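Local coordinates for DUF211 domain-containing protein (PDB 3BPD) that is of unknown function but binds magnesium ions and assembles as a heptamer of small alpha/beta subunits, at residues Leu11-His17 / Ala47-Ile53; Lys27-Leu31 / Gln64-Ile69. The protein carries 1 engineered substitution. All coordinates share one frame; numbering follows the deposited sequence.

Interaction 1: residues Leu11-His17 / Ala47-Ile53. With MG (magnesium ion), chain Y.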
ATOM      1  N   LEU F  11       2.767  -9.759  21.537  1.00 21.67           N
ATOM      2  CA  LEU F  11       2.829 -10.981  22.304  1.00 23.09           C
ATOM      3  C   LEU F  11       1.900 -12.082  21.818  1.00 23.86           C
ATOM      4  O   LEU F  11       0.725 -11.852  21.562  1.00 25.69           O
ATOM      5  CB  LEU F  11       2.527 -10.666  23.767  1.00 23.31           C
ATOM      6  CG  LEU F  11       3.408  -9.561  24.352  1.00 23.28           C
ATOM      7  CD1 LEU F  11       3.167  -9.450  25.839  1.00 22.42           C
ATOM      8  CD2 LEU F  11       4.872  -9.872  24.075  1.00 23.64           C
ATOM      9  N   ASP F  12       2.443 -13.281  21.665  1.00 23.73           N
ATOM     10  CA  ASP F  12       1.633 -14.418  21.268  1.00 23.96           C
ATOM     11  C   ASP F  12       1.159 -15.016  22.583  1.00 23.36           C
ATOM     12  O   ASP F  12       1.966 -15.526  23.363  1.00 23.25           O
ATOM     13  CB  ASP F  12       2.463 -15.456  20.527  1.00 27.28           C
ATOM     14  CG  ASP F  12       1.718 -16.754  20.345  1.00 30.75           C
ATOM     15  OD1 ASP F  12       2.362 -17.760  19.986  1.00 33.68           O
ATOM     16  OD2 ASP F  12       0.480 -16.769  20.561  1.00 32.94           O
ATOM     17  N   VAL F  13      -0.143 -14.959  22.827  1.00 22.20           N
ATOM     18  CA  VAL F  13      -0.689 -15.474  24.072  1.00 21.61           C
ATOM     19  C   VAL F  13      -1.767 -16.547  23.935  1.00 22.76           C
ATOM     20  O   VAL F  13      -2.640 -16.466  23.073  1.00 23.73           O
ATOM     21  CB  VAL F  13      -1.249 -14.313  24.926  1.00 19.92           C
ATOM     22  CG1 VAL F  13      -2.006 -14.849  26.121  1.00 18.67           C
ATOM     23  CG2 VAL F  13      -0.109 -13.425  25.390  1.00 19.29           C
ATOM     24  N   LEU F  14      -1.675 -17.564  24.790  1.00 22.28           N
ATOM     25  CA  LEU F  14      -2.658 -18.639  24.836  1.00 23.11           C
ATOM     26  C   LEU F  14      -3.393 -18.429  26.158  1.00 23.09           C
ATOM     27  O   LEU F  14      -2.776 -18.092  27.167  1.00 22.07           O
ATOM     28  CB  LEU F  14      -1.982 -20.011  24.833  1.00 23.51           C
ATOM     29  CG  LEU F  14      -2.933 -21.196  25.056  1.00 24.21           C
ATOM     30  CD1 LEU F  14      -3.667 -21.525  23.756  1.00 24.27           C
ATOM     31  CD2 LEU F  14      -2.147 -22.402  25.539  1.00 24.34           C
ATOM     32  N   LYS F  15      -4.705 -18.626  26.162  1.00 24.59           N
ATOM     33  CA  LYS F  15      -5.481 -18.415  27.381  1.00 26.87           C
ATOM     34  C   LYS F  15      -6.800 -19.174  27.384  1.00 27.41           C
ATOM     35  O   LYS F  15      -7.340 -19.503  26.335  1.00 27.96           O
ATOM     36  CB  LYS F  15      -5.806 -16.930  27.530  1.00 28.57           C
ATOM     37  CG  LYS F  15      -6.908 -16.466  26.572  1.00 28.85           C
ATOM     38  CD  LYS F  15      -7.307 -15.027  26.835  1.00 31.51           C
ATOM     39  CE  LYS F  15      -8.651 -14.701  26.211  1.00 32.85           C
ATOM     40  NZ  LYS F  15      -9.761 -15.479  26.827  1.00 32.21           N
ATOM     41  N   PRO F  16      -7.343 -19.460  28.571  1.00 28.35           N
ATOM     42  CA  PRO F  16      -8.618 -20.176  28.562  1.00 29.14           C
ATOM     43  C   PRO F  16      -9.644 -19.160  28.055  1.00 29.68           C
ATOM     44  O   PRO F  16      -9.333 -17.975  27.950  1.00 29.04           O
ATOM     45  CB  PRO F  16      -8.810 -20.550  30.023  1.00 28.78           C
ATOM     46  CG  PRO F  16      -8.202 -19.378  30.737  1.00 30.73           C
ATOM     47  CD  PRO F  16      -6.942 -19.094  29.942  1.00 29.26           C
ATOM     48  N   HIS F  17     -10.855 -19.607  27.743  1.00 30.98           N
ATOM     49  CA  HIS F  17     -11.872 -18.702  27.218  1.00 31.32           C
ATOM     50  C   HIS F  17     -12.202 -17.496  28.093  1.00 31.47           C
ATOM     51  O   HIS F  17     -12.544 -16.434  27.581  1.00 31.75           O
ATOM     52  CB  HIS F  17     -13.154 -19.473  26.918  1.00 31.61           C
ATOM     53  CG  HIS F  17     -13.001 -20.500  25.844  1.00 34.10           C
ATOM     54  ND1 HIS F  17     -14.032 -21.329  25.455  1.00 37.51           N
ATOM     55  CD2 HIS F  17     -11.937 -20.844  25.083  1.00 36.62           C
ATOM     56  CE1 HIS F  17     -13.609 -22.139  24.501  1.00 37.96           C
ATOM     57  NE2 HIS F  17     -12.340 -21.866  24.257  1.00 37.02           N
ATOM     58  N   ALA F  47     -11.319 -25.264  24.712  1.00 40.45           N
ATOM     59  CA  ALA F  47     -11.500 -24.444  25.899  1.00 37.46           C
ATOM     60  C   ALA F  47     -10.347 -23.455  26.006  1.00 36.45           C
ATOM     61  O   ALA F  47      -9.941 -23.064  27.105  1.00 38.07           O
ATOM     62  CB  ALA F  47     -11.522 -25.333  27.115  1.00 39.16           C
ATOM     63  N   THR F  48      -9.838 -23.029  24.857  1.00 33.74           N
ATOM     64  CA  THR F  48      -8.695 -22.139  24.830  1.00 30.56           C
ATOM     65  C   THR F  48      -8.715 -21.223  23.610  1.00 30.58           C
ATOM     66  O   THR F  48      -9.428 -21.479  22.640  1.00 30.16           O
ATOM     67  CB  THR F  48      -7.400 -22.985  24.810  1.00 29.18           C
ATOM     68  OG1 THR F  48      -6.441 -22.404  25.690  1.00 30.02           O
ATOM     69  CG2 THR F  48      -6.809 -23.055  23.407  1.00 28.35           C
ATOM     70  N   GLU F  49      -7.932 -20.152  23.664  1.00 30.39           N
ATOM     71  CA  GLU F  49      -7.847 -19.228  22.541  1.00 30.75           C
ATOM     72  C   GLU F  49      -6.411 -18.791  22.355  1.00 29.86           C
ATOM     73  O   GLU F  49      -5.660 -18.669  23.323  1.00 29.55           O
ATOM     74  CB  GLU F  49      -8.677 -17.964  22.777  1.00 32.69           C
ATOM     75  CG  GLU F  49     -10.115 -18.175  23.156  1.00 36.90           C
ATOM     76  CD  GLU F  49     -10.901 -16.884  23.134  1.00 39.01           C
ATOM     77  OE1 GLU F  49     -10.451 -15.899  23.766  1.00 40.68           O
ATOM     78  OE2 GLU F  49     -11.974 -16.856  22.486  1.00 40.96           O
ATOM     79  N   ASN F  50      -6.029 -18.580  21.104  1.00 29.39           N
ATOM     80  CA  ASN F  50      -4.705 -18.083  20.795  1.00 28.93           C
ATOM     81  C   ASN F  50      -4.986 -16.665  20.312  1.00 28.04           C
ATOM     82  O   ASN F  50      -5.817 -16.450  19.423  1.00 26.16           O
ATOM     83  CB  ASN F  50      -4.039 -18.925  19.704  1.00 31.86           C
ATOM     84  CG  ASN F  50      -3.456 -20.233  20.244  1.00 34.80           C
ATOM     85  OD1 ASN F  50      -2.634 -20.215  21.156  1.00 36.73           O
ATOM     86  ND2 ASN F  50      -3.880 -21.370  19.678  1.00 36.09           N
ATOM     87  N   ILE F  51      -4.316 -15.698  20.925  1.00 26.60           N
ATOM     88  CA  ILE F  51      -4.513 -14.300  20.578  1.00 25.73           C
ATOM     89  C   ILE F  51      -3.188 -13.550  20.419  1.00 25.75           C
ATOM     90  O   ILE F  51      -2.195 -13.889  21.067  1.00 25.85           O
ATOM     91  CB  ILE F  51      -5.373 -13.592  21.669  1.00 26.08           C
ATOM     92  CG1 ILE F  51      -4.642 -13.619  23.018  1.00 25.27           C
ATOM     93  CG2 ILE F  51      -6.717 -14.293  21.814  1.00 25.91           C
ATOM     94  CD1 ILE F  51      -5.410 -12.947  24.161  1.00 23.31           C
ATOM     95  N   LYS F  52      -3.178 -12.542  19.545  1.00 25.66           N
ATOM     96  CA  LYS F  52      -1.993 -11.705  19.323  1.00 24.32           C
ATOM     97  C   LYS F  52      -2.233 -10.351  20.017  1.00 23.47           C
ATOM     98  O   LYS F  52      -3.206  -9.661  19.711  1.00 23.29           O
ATOM     99  CB  LYS F  52      -1.763 -11.478  17.821  1.00 23.35           C
ATOM    100  CG  LYS F  52      -0.426 -11.979  17.317  1.00 27.51           C
ATOM    101  CD  LYS F  52      -0.398 -13.503  17.252  1.00 32.28           C
ATOM    102  CE  LYS F  52       0.942 -14.036  16.777  1.00 32.43           C
ATOM    103  NZ  LYS F  52       0.797 -15.438  16.294  1.00 36.28           N
ATOM    104  N   ILE F  53      -1.358  -9.982  20.952  1.00 22.02           N
ATOM    105  CA  ILE F  53      -1.496  -8.716  21.675  1.00 21.93           C
ATOM    106  C   ILE F  53      -0.441  -7.694  21.253  1.00 22.35           C
ATOM    107  O   ILE F  53       0.756  -7.967  21.299  1.00 23.17           O
ATOM    108  CB  ILE F  53      -1.371  -8.907  23.206  1.00 21.82           C
ATOM    109  CG1 ILE F  53      -2.498  -9.810  23.734  1.00 24.26           C
ATOM    110  CG2 ILE F  53      -1.427  -7.554  23.898  1.00 21.03           C
ATOM    111  CD1 ILE F  53      -2.385 -10.168  25.234  1.00 20.97           C
TER
HETATM  112 MG    MG Y 110       4.416 -17.855  19.129  1.00 30.31          MG
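The imidazole of His17 lies against the start of the segment Ala47-Ile53: over one face sits Ala47 CA, 3.5 Å from the ring centroid and 30° off the ring normal, a CH-pi contact displaced toward the rim, while the carbonyl carbon of Thr48 stands at the edge, in the ring plane. NE2 makes a weak bond to Thr48 O; its stronger partner is Asp45 O. The two strands pair antiparallel, at 157° between their short axes. Reciprocal N-H...O bonds join Leu11 with Ile53, Val13 with Ile51 and Lys15 with Glu49; Ile51 N to Val13 O, at 2.8 Å, is nearly straight. Lys15 O receives a second donor, Thr48 OG1, at 3.1 Å, from above the carbonyl plane. Lys15 CG sits between the backbone N and the carbonyl carbon (chi1 75°), and the chain runs alongside Glu49, pointing the same way; NZ reaches OE1 of Glu49 at 3.2 Å, a salt bridge whose hydrogen bond is weak. NZ also donates to Pro16 O at 2.8 Å and to Pro19 O. Asp12 lies on the face shared with Leu14, Asn50 and Lys52, where OD1 binds a magnesium ion at 2.2 Å; Ser78 OG is a further ligand. The other face carries Leu11, Val13, Ile51 and Ile53 and, toward the sheet end, Lys15 and Glu49. These are the two central strands of the four-stranded sheet, between 34-44 and 75-85; Ile69 of helix 62-71 packs on Leu11, Val13 and Ile53, and Thr21 of helix 21-29 on Lys15, Glu49 and Ile51, with Phe24 also on Lys15.

Interaction 2: residues Lys27-Leu31 / Gln64-Ile69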
ATOM      1  N   LYS F  27      -7.884  -3.971  30.880  1.00 26.57           N
ATOM      2  CA  LYS F  27      -6.892  -3.996  31.942  1.00 28.24           C
ATOM      3  C   LYS F  27      -5.503  -3.568  31.498  1.00 28.58           C
ATOM      4  O   LYS F  27      -4.830  -2.811  32.206  1.00 29.04           O
ATOM      5  CB  LYS F  27      -6.833  -5.382  32.582  1.00 30.42           C
ATOM      6  CG  LYS F  27      -8.126  -5.770  33.279  1.00 34.24           C
ATOM      7  CD  LYS F  27      -8.613  -4.634  34.173  1.00 37.20           C
ATOM      8  CE  LYS F  27     -10.034  -4.860  34.646  1.00 39.95           C
ATOM      9  NZ  LYS F  27     -10.569  -3.672  35.364  1.00 41.74           N
ATOM     10  N   LEU F  28      -5.068  -4.042  30.334  1.00 27.68           N
ATOM     11  CA  LEU F  28      -3.747  -3.674  29.833  1.00 26.16           C
ATOM     12  C   LEU F  28      -3.688  -2.217  29.449  1.00 26.06           C
ATOM     13  O   LEU F  28      -2.670  -1.558  29.659  1.00 25.63           O
ATOM     14  CB  LEU F  28      -3.368  -4.527  28.625  1.00 25.14           C
ATOM     15  CG  LEU F  28      -2.810  -5.897  29.005  1.00 24.64           C
ATOM     16  CD1 LEU F  28      -2.748  -6.801  27.796  1.00 24.66           C
ATOM     17  CD2 LEU F  28      -1.431  -5.716  29.616  1.00 26.06           C
ATOM     18  N   SER F  29      -4.788  -1.713  28.898  1.00 25.87           N
ATOM     19  CA  SER F  29      -4.853  -0.320  28.466  1.00 26.75           C
ATOM     20  C   SER F  29      -4.855   0.639  29.641  1.00 28.19           C
ATOM     21  O   SER F  29      -4.512   1.809  29.494  1.00 26.99           O
ATOM     22  CB  SER F  29      -6.112  -0.067  27.633  1.00 25.49           C
ATOM     23  OG  SER F  29      -7.263  -0.058  28.451  1.00 22.08           O
ATOM     24  N   GLU F  30      -5.247   0.145  30.809  1.00 30.25           N
ATOM     25  CA  GLU F  30      -5.303   0.989  31.995  1.00 30.47           C
ATOM     26  C   GLU F  30      -3.944   1.140  32.681  1.00 31.18           C
ATOM     27  O   GLU F  30      -3.786   1.968  33.584  1.00 30.61           O
ATOM     28  CB  GLU F  30      -6.356   0.447  32.957  1.00 29.82           C
ATOM     29  CG  GLU F  30      -7.779   0.546  32.411  1.00 31.26           C
ATOM     30  CD  GLU F  30      -8.779  -0.274  33.209  1.00 34.54           C
ATOM     31  OE1 GLU F  30      -9.983  -0.240  32.886  1.00 36.37           O
ATOM     32  OE2 GLU F  30      -8.366  -0.963  34.163  1.00 36.97           O
ATOM     33  N   LEU F  31      -2.967   0.347  32.242  1.00 31.47           N
ATOM     34  CA  LEU F  31      -1.613   0.429  32.779  1.00 32.90           C
ATOM     35  C   LEU F  31      -1.044   1.809  32.433  1.00 35.06           C
ATOM     36  O   LEU F  31      -1.397   2.413  31.409  1.00 34.51           O
ATOM     37  CB  LEU F  31      -0.726  -0.657  32.165  1.00 31.88           C
ATOM     38  CG  LEU F  31      -0.782  -2.069  32.735  1.00 30.78           C
ATOM     39  CD1 LEU F  31      -0.076  -3.037  31.795  1.00 30.45           C
ATOM     40  CD2 LEU F  31      -0.126  -2.071  34.104  1.00 30.01           C
ATOM     41  N   GLN F  64       5.526  -5.913  34.414  1.00 35.28           N
ATOM     42  CA  GLN F  64       4.199  -5.437  34.759  1.00 35.24           C
ATOM     43  C   GLN F  64       3.167  -5.909  33.731  1.00 34.69           C
ATOM     44  O   GLN F  64       2.090  -6.372  34.100  1.00 36.06           O
ATOM     45  CB  GLN F  64       4.187  -3.910  34.846  1.00 36.30           C
ATOM     46  CG  GLN F  64       2.847  -3.339  35.278  1.00 39.71           C
ATOM     47  CD  GLN F  64       2.818  -1.825  35.229  1.00 41.97           C
ATOM     48  OE1 GLN F  64       3.234  -1.224  34.238  1.00 43.85           O
ATOM     49  NE2 GLN F  64       2.312  -1.200  36.292  1.00 42.45           N
ATOM     50  N   ILE F  65       3.489  -5.791  32.446  1.00 32.74           N
ATOM     51  CA  ILE F  65       2.572  -6.222  31.399  1.00 30.44           C
ATOM     52  C   ILE F  65       2.354  -7.729  31.484  1.00 30.62           C
ATOM     53  O   ILE F  65       1.227  -8.215  31.333  1.00 30.53           O
ATOM     54  CB  ILE F  65       3.103  -5.853  29.999  1.00 29.36           C
ATOM     55  CG1 ILE F  65       3.020  -4.336  29.806  1.00 30.67           C
ATOM     56  CG2 ILE F  65       2.297  -6.567  28.928  1.00 29.02           C
ATOM     57  CD1 ILE F  65       3.649  -3.822  28.534  1.00 30.53           C
ATOM     58  N   LYS F  66       3.434  -8.463  31.735  1.00 29.76           N
ATOM     59  CA  LYS F  66       3.357  -9.914  31.859  1.00 29.75           C
ATOM     60  C   LYS F  66       2.499 -10.239  33.086  1.00 29.24           C
ATOM     61  O   LYS F  66       1.714 -11.192  33.096  1.00 27.13           O
ATOM     62  CB  LYS F  66       4.766 -10.503  32.024  1.00 30.74           C
ATOM     63  CG  LYS F  66       4.784 -12.015  32.187  1.00 32.10           C
ATOM     64  CD  LYS F  66       6.182 -12.551  32.456  1.00 34.70           C
ATOM     65  CE  LYS F  66       6.110 -14.032  32.840  1.00 37.55           C
ATOM     66  NZ  LYS F  66       7.428 -14.703  33.072  1.00 38.47           N
ATOM     67  N   GLY F  67       2.656  -9.420  34.117  1.00 28.09           N
ATOM     68  CA  GLY F  67       1.899  -9.620  35.328  1.00 27.69           C
ATOM     69  C   GLY F  67       0.421  -9.610  35.030  1.00 27.72           C
ATOM     70  O   GLY F  67      -0.279 -10.555  35.384  1.00 27.29           O
ATOM     71  N   VAL F  68      -0.047  -8.556  34.362  1.00 27.07           N
ATOM     72  CA  VAL F  68      -1.458  -8.419  34.037  1.00 25.01           C
ATOM     73  C   VAL F  68      -1.957  -9.611  33.253  1.00 26.41           C
ATOM     74  O   VAL F  68      -2.947 -10.230  33.636  1.00 28.00           O
ATOM     75  CB  VAL F  68      -1.737  -7.142  33.222  1.00 24.87           C
ATOM     76  CG1 VAL F  68      -3.229  -6.985  33.004  1.00 21.36           C
ATOM     77  CG2 VAL F  68      -1.184  -5.935  33.944  1.00 23.60           C
ATOM     78  N   ILE F  69      -1.272  -9.933  32.160  1.00 25.67           N
ATOM     79  CA  ILE F  69      -1.657 -11.063  31.321  1.00 25.92           C
ATOM     80  C   ILE F  69      -1.751 -12.372  32.115  1.00 26.56           C
ATOM     81  O   ILE F  69      -2.716 -13.129  31.974  1.00 23.74           O
ATOM     82  CB  ILE F  69      -0.650 -11.240  30.138  1.00 25.97           C
ATOM     83  CG1 ILE F  69      -0.757 -10.051  29.189  1.00 23.83           C
ATOM     84  CG2 ILE F  69      -0.906 -12.555  29.382  1.00 25.94           C
ATOM     85  CD1 ILE F  69       0.190 -10.129  28.019  1.00 23.53           C
TER
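Leu28 and Leu31 reach the helix segment Gln64-Ile69 with the same pair of torsions: in each, chi1 of -82° places CG opposite the carbonyl carbon, and chi2 of 167° extends the chain, so that the methyl ends do the touching. On the other side Val68 has CG1 anti to its backbone N (chi1 -175°), which turns CG1 to Lys27 and Leu28 and CG2 to Leu31. Val68 thereby lies against both leucines, which also touch each other, Leu28 CD2 to Leu31 CD1 at 3.7 Å. Leu28 CD2 meets Val68 CB at 3.9 Å and comes equally near Ile65 CG2, whose side chain it crosses at about a right angle; its other branch, CD1, approaches Ile69 CG1 at 4.1 Å. Leu31 CD1 lies 3.8 Å from Val68 CG2, the two side chains sliding past each other in opposite directions, and 3.9 Å from Ile65 CG1. At the margin Lys27 CB rests on Val68 CG1 at 4.0 Å, while the rest of its chain bends away at chi2 and NZ makes a long salt bridge to Glu30 within its own segment. No hydrogen bond or salt bridge joins the segments, and the well-supported contacts are between apolar groups, with 303 Å² buried between them. Leu28 also packs on Val37 of strand 34-44, while Ile65 touches Leu9 and Ile55 of the central strands. Helix 21-29, with Leu31 in the loop after it, packs against helix 62-71 over one face of the antiparallel sheet; in the order strand-helix-strand-strand-helix-strand, this is the arrangement of a ferredoxin-like alpha/beta sandwich.

The centres of interactions 1 and 2 are 15 Å apart, yet they touch, mainly through Ile69, whose CD1 lies 3.8 Å from CD1 of both Leu11 and Ile53, and also where Leu28 CD1 meets Ile53 CG2. Along the chain their segments alternate: 11-17, 27-31, 47-53, 64-69. Strand 6-16 leads into helix 21-29 and strand 48-57 into helix 62-71, so interaction 1 pairs the strands and interaction 2 pairs the helices of two successive strand-helix units. The leucine, valine and isoleucine side chains between the central strands and the helices pack into a shared core, while Asp12 binds magnesium on the opposite face of the sheet, separating the metal site from that core.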